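Local coordinates for protein FAD dependent oxidoreductase (Chelativorans sp. BNC1, PDB 6PXS) that acts as an iminodiacetate oxidase of the DadA oxidoreductase family, with bound FAD as its cofactor, at residues P115-V120 and I142-G147; K224-H229 and T264-S269. One frame throughout, in Å; residues are numbered along the deposited sequence.

Overall arrangement
Interactions 1 and 2 follow one another along the chain and stand apart in space, their centres about 29 Å from each other and their nearest atoms about 16 Å. Interaction 2 is the one at the cofactor: Gly225 belongs to the FAD pocket and lies about 4 Å from the bound dinucleotide, on the long strand 220-231 of the antiparallel sheet. Interaction 1 belongs to a separate mixed sheet and is more peripheral; the side chain of Ile144 is about 10 Å from that of the FAD-binding residue Val44. The first joins a loop and a strand through apolar contacts, proline packing and one weak backbone hydrogen bond, whereas the second fastens a loop to a strand through a network of hydrogen bonds.

Interaction 1: residues P115-V120 and I142-G147; sequences PEAGTV and IHIPGG
Val120 and Ile142 meet through branches that both lie anti to their own backbone N: Val120 CG1 (chi1 179°) and Ile142 CG2, which takes that place because CG1 of the isoleucine sits opposite the carbonyl carbon. The two methyls are 3.5 Å apart, and the side chains cross obliquely. Farther along the same strand Ile144 has its CG2 similarly placed, and this methyl rests against Ala117, 4.0 Å from CB. Valine suits its place because its two methyls are directed to two isoleucines, CG1 to Ile142 and CG2, more loosely, to Ile144.

The strand ends in a type I turn from Ile144 to Gly147, closed by Gly147 N on Ile144 O. Pro145, at the second position, has the fixed phi such a turn needs, and its ring presents CD to two carbonyl oxygens, Thr119 O at 3.3 Å and Ala117 O at 3.5 Å. An alanine here would lack CG and CD and would probably leave a gap beside those two oxygens and the turn less rigidly held. Gly146 gives a weak, bent hydrogen bond from its N to Ala117 O (2.8 Å, 129°); a CB on it would run into Glu116 O and Ala117 CA, so glycine suits this close approach. At the backbone angles of Gly118 a CB would press on the preceding carbonyl O and crowd Pro145. Val120 CA makes a CA-H...O contact to His143 O (3.4 Å).

This structural packing sets the loop after helix 97-111 against the end of strand 141-144, where the chain enters edge strand 121-123 and His143 bonds to Arg121. Ile142 and Ile144 bond to strand 90-93; helix 97-111 packs on Val120, Ile142 and Ile144, and Trp48 touches Ala117 and Ile144.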
loop_
_atom_site.group_PDB
_atom_site.type_symbol
_atom_site.label_atom_id
_atom_site.label_comp_id
_atom_site.label_asym_id
_atom_site.label_seq_id
_atom_site.Cartn_x
_atom_site.Cartn_y
_atom_site.Cartn_z
ATOM N N PRO A 115 -13.883 10.940 -40.219
ATOM C CA PRO A 115 -15.237 10.590 -39.760
ATOM C C PRO A 115 -15.243 9.856 -38.435
ATOM O O PRO A 115 -16.262 9.882 -37.732
ATOM C CB PRO A 115 -15.779 9.709 -40.894
ATOM C CG PRO A 115 -14.926 10.029 -42.078
ATOM C CD PRO A 115 -13.574 10.341 -41.526
ATOM N N GLU A 116 -14.139 9.197 -38.074
ATOM C CA GLU A 116 -14.049 8.544 -36.773
ATOM C C GLU A 116 -14.379 9.503 -35.636
ATOM O O GLU A 116 -14.844 9.072 -34.575
ATOM C CB GLU A 116 -12.647 7.959 -36.573
ATOM C CG GLU A 116 -11.501 8.952 -36.760
ATOM C CD GLU A 116 -11.066 9.094 -38.208
ATOM O OE1 GLU A 116 -11.814 8.646 -39.104
ATOM O OE2 GLU A 116 -9.975 9.652 -38.450
ATOM N N ALA A 117 -14.148 10.803 -35.836
ATOM C CA ALA A 117 -14.416 11.779 -34.789
ATOM C C ALA A 117 -15.904 12.002 -34.567
ATOM O O ALA A 117 -16.291 12.525 -33.516
ATOM C CB ALA A 117 -13.745 13.110 -35.132
ATOM N N GLY A 118 -16.744 11.617 -35.520
ATOM C CA GLY A 118 -18.162 11.885 -35.411
ATOM C C GLY A 118 -18.492 13.308 -35.826
ATOM O O GLY A 118 -17.703 14.004 -36.471
ATOM N N THR A 119 -19.687 13.742 -35.438
ATOM C CA THR A 119 -20.173 15.077 -35.777
ATOM C C THR A 119 -19.772 16.032 -34.658
ATOM O O THR A 119 -20.361 16.020 -33.572
ATOM C CB THR A 119 -21.685 15.070 -35.989
ATOM O OG1 THR A 119 -22.342 14.688 -34.774
ATOM C CG2 THR A 119 -22.062 14.095 -37.095
ATOM N N VAL A 120 -18.761 16.860 -34.920
ATOM C CA VAL A 120 -18.357 17.870 -33.953
ATOM C C VAL A 120 -19.469 18.899 -33.815
ATOM O O VAL A 120 -20.048 19.360 -34.809
ATOM C CB VAL A 120 -17.034 18.528 -34.377
ATOM C CG1 VAL A 120 -16.630 19.605 -33.379
ATOM C CG2 VAL A 120 -15.938 17.478 -34.508
ATOM N N ILE A 142 -16.682 22.039 -26.804
ATOM C CA ILE A 142 -16.797 21.451 -28.132
ATOM C C ILE A 142 -16.900 19.944 -27.954
ATOM O O ILE A 142 -16.035 19.330 -27.318
ATOM C CB ILE A 142 -15.598 21.820 -29.024
ATOM C CG1 ILE A 142 -15.494 23.340 -29.166
ATOM C CG2 ILE A 142 -15.729 21.156 -30.391
ATOM C CD1 ILE A 142 -14.209 23.807 -29.808
ATOM N N HIS A 143 -17.952 19.353 -28.510
ATOM C CA HIS A 143 -18.245 17.939 -28.321
ATOM C C HIS A 143 -17.690 17.142 -29.495
ATOM O O HIS A 143 -18.046 17.402 -30.650
ATOM C CB HIS A 143 -19.751 17.720 -28.182
ATOM C CG HIS A 143 -20.124 16.321 -27.807
ATOM N ND1 HIS A 143 -20.591 15.403 -28.722
ATOM C CD2 HIS A 143 -20.099 15.682 -26.613
ATOM C CE1 HIS A 143 -20.838 14.260 -28.109
ATOM N NE2 HIS A 143 -20.548 14.403 -26.828
ATOM N N ILE A 144 -16.825 16.180 -29.196
ATOM C CA ILE A 144 -16.259 15.282 -30.202
ATOM C C ILE A 144 -16.720 13.866 -29.878
ATOM O O ILE A 144 -16.068 13.175 -29.082
ATOM C CB ILE A 144 -14.724 15.362 -30.236
ATOM C CG1 ILE A 144 -14.264 16.806 -30.448
ATOM C CG2 ILE A 144 -14.173 14.468 -31.341
ATOM C CD1 ILE A 144 -12.757 16.977 -30.418
ATOM N N PRO A 145 -17.821 13.386 -30.463
ATOM C CA PRO A 145 -18.326 12.055 -30.087
ATOM C C PRO A 145 -17.314 10.938 -30.271
ATOM O O PRO A 145 -17.463 9.881 -29.644
ATOM C CB PRO A 145 -19.542 11.864 -31.006
ATOM C CG PRO A 145 -19.936 13.242 -31.423
ATOM C CD PRO A 145 -18.669 14.035 -31.478
ATOM N N GLY A 146 -16.283 11.135 -31.098
ATOM C CA GLY A 146 -15.334 10.070 -31.373
ATOM C C GLY A 146 -14.283 9.863 -30.305
ATOM O O GLY A 146 -13.631 8.813 -30.291
ATOM N N GLY A 147 -14.096 10.835 -29.417
ATOM C CA GLY A 147 -13.115 10.695 -28.359
ATOM C C GLY A 147 -13.384 9.483 -27.493
ATOM O O GLY A 147 -14.525 9.251 -27.084
#

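Interaction 2: residues K224-H229 and T264-S269; sequences KGQIIH and TREDGS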
loop_
_atom_site.group_PDB
_atom_site.type_symbol
_atom_site.label_atom_id
_atom_site.label_comp_id
_atom_site.label_asym_id
_atom_site.label_seq_id
_atom_site.Cartn_x
_atom_site.Cartn_y
_atom_site.Cartn_z
ATOM N N LYS A 224 8.963 12.726 -15.565
ATOM C CA LYS A 224 8.082 12.272 -14.500
ATOM C C LYS A 224 6.673 12.824 -14.693
ATOM O O LYS A 224 6.477 13.936 -15.194
ATOM C CB LYS A 224 8.636 12.702 -13.142
ATOM C CG LYS A 224 7.738 12.383 -11.961
ATOM C CD LYS A 224 8.424 12.737 -10.655
ATOM C CE LYS A 224 7.510 12.517 -9.465
ATOM N NZ LYS A 224 8.166 12.908 -8.186
ATOM N N GLY A 225 5.686 12.026 -14.295
ATOM C CA GLY A 225 4.302 12.449 -14.346
ATOM C C GLY A 225 3.474 11.854 -13.226
ATOM O O GLY A 225 3.442 10.633 -13.052
ATOM N N GLN A 226 2.799 12.705 -12.458
ATOM C CA GLN A 226 1.931 12.267 -11.374
ATOM C C GLN A 226 0.480 12.402 -11.813
ATOM O O GLN A 226 0.082 13.446 -12.340
ATOM C CB GLN A 226 2.186 13.086 -10.108
ATOM C CG GLN A 226 3.649 13.158 -9.710
ATOM C CD GLN A 226 3.870 13.915 -8.417
ATOM O OE1 GLN A 226 3.055 13.849 -7.496
ATOM N NE2 GLN A 226 4.975 14.646 -8.342
ATOM N N ILE A 227 -0.307 11.353 -11.591
ATOM C CA ILE A 227 -1.690 11.288 -12.050
ATOM C C ILE A 227 -2.555 10.818 -10.890
ATOM O O ILE A 227 -2.198 9.864 -10.190
ATOM C CB ILE A 227 -1.835 10.353 -13.266
ATOM C CG1 ILE A 227 -3.266 10.378 -13.803
ATOM C CG2 ILE A 227 -1.424 8.933 -12.906
ATOM C CD1 ILE A 227 -3.410 9.714 -15.160
ATOM N N ILE A 228 -3.690 11.486 -10.686
ATOM C CA ILE A 228 -4.554 11.244 -9.535
ATOM C C ILE A 228 -5.760 10.424 -9.967
ATOM O O ILE A 228 -6.324 10.642 -11.047
ATOM C CB ILE A 228 -4.996 12.573 -8.890
ATOM C CG1 ILE A 228 -3.790 13.280 -8.269
ATOM C CG2 ILE A 228 -6.077 12.319 -7.845
ATOM C CD1 ILE A 228 -4.094 14.655 -7.730
ATOM N N HIS A 229 -6.164 9.486 -9.114
ATOM C CA HIS A 229 -7.335 8.648 -9.340
ATOM C C HIS A 229 -8.354 8.931 -8.247
ATOM O O HIS A 229 -8.041 8.813 -7.058
ATOM C CB HIS A 229 -6.955 7.166 -9.354
ATOM C CG HIS A 229 -6.172 6.758 -10.562
ATOM N ND1 HIS A 229 -6.598 5.772 -11.426
ATOM C CD2 HIS A 229 -4.995 7.208 -11.057
ATOM C CE1 HIS A 229 -5.715 5.629 -12.399
ATOM N NE2 HIS A 229 -4.733 6.489 -12.198
ATOM N N THR A 264 1.092 15.717 -14.270
ATOM C CA THR A 264 2.165 16.695 -14.272
ATOM C C THR A 264 3.141 16.394 -15.405
ATOM O O THR A 264 3.140 15.307 -15.986
ATOM C CB THR A 264 2.904 16.689 -12.932
ATOM O OG1 THR A 264 3.502 15.404 -12.715
ATOM C CG2 THR A 264 1.947 16.993 -11.786
ATOM N N ARG A 265 3.986 17.378 -15.714
ATOM C CA ARG A 265 4.986 17.253 -16.782
ATOM C C ARG A 265 6.289 17.848 -16.250
ATOM O O ARG A 265 6.563 19.038 -16.427
ATOM C CB ARG A 265 4.512 17.943 -18.053
ATOM C CG ARG A 265 3.262 17.302 -18.636
ATOM C CD ARG A 265 2.557 18.179 -19.654
ATOM N NE ARG A 265 1.270 17.595 -20.026
ATOM C CZ ARG A 265 1.128 16.548 -20.835
ATOM N NH1 ARG A 265 -0.083 16.082 -21.109
ATOM N NH2 ARG A 265 2.194 15.963 -21.369
ATOM N N GLU A 266 7.096 17.000 -15.616
ATOM C CA GLU A 266 8.269 17.432 -14.860
ATOM C C GLU A 266 9.523 17.115 -15.669
ATOM O O GLU A 266 9.990 15.974 -15.691
ATOM C CB GLU A 266 8.292 16.755 -13.493
ATOM C CG GLU A 266 7.060 17.054 -12.644
ATOM C CD GLU A 266 7.056 16.315 -11.318
ATOM O OE1 GLU A 266 6.015 15.714 -10.979
ATOM O OE2 GLU A 266 8.090 16.333 -10.616
ATOM N N ASP A 267 10.067 18.133 -16.331
ATOM C CA ASP A 267 11.306 17.974 -17.080
ATOM C C ASP A 267 12.493 17.860 -16.132
ATOM O O ASP A 267 12.474 18.370 -15.008
ATOM C CB ASP A 267 11.514 19.155 -18.028
ATOM C CG ASP A 267 10.570 19.127 -19.211
ATOM O OD1 ASP A 267 10.371 18.034 -19.782
ATOM O OD2 ASP A 267 10.029 20.196 -19.567
ATOM N N GLY A 268 13.539 17.182 -16.601
ATOM C CA GLY A 268 14.724 16.996 -15.785
ATOM C C GLY A 268 14.445 16.337 -14.454
ATOM O O GLY A 268 15.205 16.531 -13.499
ATOM N N SER A 269 13.367 15.558 -14.365
ATOM C CA SER A 269 12.995 14.919 -13.111
ATOM C C SER A 269 13.839 13.693 -12.804
ATOM O O SER A 269 13.911 13.284 -11.639
ATOM C CB SER A 269 11.520 14.514 -13.152
ATOM O OG SER A 269 11.303 13.517 -14.133
#
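Lys224 and Gln226 accept backbone bonds from the loop after strand 258-261, Glu266 N giving to Lys224 O (3.2 Å) and Thr264 N to Gln226 O (3.1 Å), and the loop stays alongside strand 220-231, held by these bonds.

Thr264 then uses its side chain as a backbone substitute. Its OG1, set between backbone N and carbonyl carbon (chi1 62°), accepts a nearly straight bond from Gln226 N at 2.8 Å. The same hydroxyl donates to Glu266 OE1 (3.1 Å); it both accepts and donates, which suits threonine to the place. Glu266 OE1 is gripped twice: the hydroxyl meets its anti lone pair, and Gln226 NE2 its syn lone pair at 3.0 Å, with amide and carboxylate planes 51° apart. Gln226 NE2 also bonds to Thr276 OG1, which helps fix the amide. Lys224, fully extended, runs side by side with Glu266, its methylenes covering the carboxylate; NZ stays 4.2 Å from Glu266 OE2, too far for a salt bridge, and bonds to Arg274 O. Ser269 OG accepts from Lys224 N (2.9 Å) at the end of a type II turn from Glu266, in which Gly268 takes the positive phi of the third position.

Gly225 touches the bound FAD; the lack of a side chain there is consistent with the close approach of the cofactor. In the sheet strand 220-231 lies between 258-261 and 298-310, while helix 277-290 packs over Gln226, Ile228 and Thr264.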